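Local coordinates for protein steroid delta-isomerase (Pseudomonas aeruginosa, PDB 3MSO) that is named a steroid delta-isomerase and carries a SnoaL-like domain of the NTF2 clan, consistent with shifting a steroid double bond, though its actual substrate is not established, at residues L59-V62 with L63-F66. Residues are numbered along the deposited sequence; the frame is centred on the assembly and turned at random.
Sequences LNTV and LTVF
The carbonyl oxygen of T61 is gripped twice by T64, three residues on in the last turn of helix 52-65. The hydroxyl OG1 of T64 gives its proton to T61 O at 2.6 Å, in the carbonyl plane on a lone pair, while T64 N donates at 2.8 Å from above that plane. Threonine suits the site because its short side chain carries a hydroxyl that can reach a carbonyl of the preceding turn, and chi1 of 64° turns OG1 back toward it; Y137 is a further partner of this hydroxyl. The i to i+4 bonds ending at L63, T64 and V65 are weak, and T64 N and V65 N bond better three residues back. V62 O thus receives V65 N (3.2 Å) from above its carbonyl plane and, restoring the i to i+4 pattern, F66 N almost straight (175°) and nearly along the C=O axis. V62 and F66 lie side by side, and the apolar branch CG1 of V62, anti to its backbone N, lies obliquely against the ring at CE2, 3.5 Å away. V65 and F66 rest on V91 and A89 of strand 82-91, and T61, V65 and F66 pack on helix 120-138, where R133 also donates a hydrogen bond to T64 O.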
ATOM      1  N   LEU B  59     -15.499   0.694 -11.926  1.00 55.64           N
ATOM      2  CA  LEU B  59     -15.068   1.328 -13.177  1.00 55.23           C
ATOM      3  C   LEU B  59     -15.578   2.752 -13.312  1.00 62.28           C
ATOM      4  O   LEU B  59     -14.879   3.582 -13.891  1.00 61.57           O
ATOM      5  CB  LEU B  59     -15.376   0.495 -14.424  1.00 54.22           C
ATOM      6  CG  LEU B  59     -14.588  -0.806 -14.570  1.00 57.80           C
ATOM      7  CD1 LEU B  59     -15.212  -1.702 -15.629  1.00 58.68           C
ATOM      8  CD2 LEU B  59     -13.139  -0.542 -14.916  1.00 58.14           C
ATOM      9  N   ASN B  60     -16.744   3.059 -12.707  1.00 60.87           N
ATOM     10  CA  ASN B  60     -17.284   4.419 -12.691  1.00 63.07           C
ATOM     11  C   ASN B  60     -16.523   5.280 -11.700  1.00 69.48           C
ATOM     12  O   ASN B  60     -16.311   6.463 -11.956  1.00 71.27           O
ATOM     13  CB  ASN B  60     -18.757   4.422 -12.330  1.00 64.63           C
ATOM     14  CG  ASN B  60     -19.655   4.511 -13.528  1.00 81.83           C
ATOM     15  OD1 ASN B  60     -20.089   3.484 -14.060  1.00 66.90           O
ATOM     16  ND2 ASN B  60     -19.932   5.736 -13.998  1.00 75.82           N
ATOM     17  N   THR B  61     -16.119   4.685 -10.566  1.00 66.21           N
ATOM     18  CA  THR B  61     -15.384   5.359  -9.503  1.00 66.66           C
ATOM     19  C   THR B  61     -13.985   5.724  -9.976  1.00 70.37           C
ATOM     20  O   THR B  61     -13.572   6.877  -9.819  1.00 70.28           O
ATOM     21  CB  THR B  61     -15.384   4.502  -8.230  1.00 74.46           C
ATOM     22  OG1 THR B  61     -16.733   4.173  -7.896  1.00 68.85           O
ATOM     23  CG2 THR B  61     -14.741   5.225  -7.057  1.00 74.87           C
ATOM     24  N   VAL B  62     -13.273   4.744 -10.585  1.00 66.05           N
ATOM     25  CA  VAL B  62     -11.920   4.900 -11.136  1.00 64.68           C
ATOM     26  C   VAL B  62     -11.909   6.073 -12.146  1.00 69.43           C
ATOM     27  O   VAL B  62     -10.968   6.871 -12.154  1.00 70.54           O
ATOM     28  CB  VAL B  62     -11.424   3.533 -11.693  1.00 66.93           C
ATOM     29  CG1 VAL B  62     -10.246   3.677 -12.651  1.00 65.26           C
ATOM     30  CG2 VAL B  62     -11.083   2.560 -10.557  1.00 66.39           C
ATOM     31  N   LEU B  63     -13.050   6.276 -12.836  1.00 65.23           N
ATOM     32  CA  LEU B  63     -13.290   7.345 -13.807  1.00 64.87           C
ATOM     33  C   LEU B  63     -13.316   8.719 -13.154  1.00 70.42           C
ATOM     34  O   LEU B  63     -12.929   9.695 -13.795  1.00 73.41           O
ATOM     35  CB  LEU B  63     -14.603   7.061 -14.565  1.00 65.34           C
ATOM     36  CG  LEU B  63     -15.067   8.038 -15.629  1.00 71.96           C
ATOM     37  CD1 LEU B  63     -14.250   7.901 -16.917  1.00 70.58           C
ATOM     38  CD2 LEU B  63     -16.558   7.860 -15.910  1.00 77.32           C
ATOM     39  N   THR B  64     -13.757   8.807 -11.894  1.00 65.36           N
ATOM     40  CA  THR B  64     -13.847  10.087 -11.169  1.00 66.14           C
ATOM     41  C   THR B  64     -12.520  10.468 -10.510  1.00 67.58           C
ATOM     42  O   THR B  64     -12.352  11.597 -10.047  1.00 69.17           O
ATOM     43  CB  THR B  64     -15.024  10.079 -10.157  1.00 70.35           C
ATOM     44  OG1 THR B  64     -14.786   9.093  -9.150  1.00 66.44           O
ATOM     45  CG2 THR B  64     -16.382   9.835 -10.823  1.00 66.67           C
ATOM     46  N   VAL B  65     -11.575   9.534 -10.483  1.00 61.30           N
ATOM     47  CA  VAL B  65     -10.274   9.732  -9.851  1.00 60.17           C
ATOM     48  C   VAL B  65      -9.209  10.164 -10.864  1.00 61.76           C
ATOM     49  O   VAL B  65      -8.539  11.180 -10.642  1.00 62.33           O
ATOM     50  CB  VAL B  65      -9.852   8.495  -9.007  1.00 62.06           C
ATOM     51  CG1 VAL B  65      -8.464   8.681  -8.403  1.00 61.80           C
ATOM     52  CG2 VAL B  65     -10.876   8.191  -7.917  1.00 62.40           C
ATOM     53  N   PHE B  66      -9.056   9.394 -11.965  1.00 56.05           N
ATOM     54  CA  PHE B  66      -8.056   9.678 -12.999  1.00 54.19           C
ATOM     55  C   PHE B  66      -8.240  11.049 -13.612  1.00 61.21           C
ATOM     56  O   PHE B  66      -9.334  11.363 -14.081  1.00 63.38           O
ATOM     57  CB  PHE B  66      -8.065   8.604 -14.099  1.00 52.79           C
ATOM     58  CG  PHE B  66      -7.428   7.278 -13.758  1.00 51.80           C
ATOM     59  CD1 PHE B  66      -6.291   7.215 -12.953  1.00 54.05           C
ATOM     60  CD2 PHE B  66      -7.911   6.094 -14.312  1.00 51.68           C
ATOM     61  CE1 PHE B  66      -5.693   5.989 -12.659  1.00 52.53           C
ATOM     62  CE2 PHE B  66      -7.284   4.869 -14.051  1.00 52.34           C
ATOM     63  CZ  PHE B  66      -6.192   4.824 -13.212  1.00 50.25           C
TER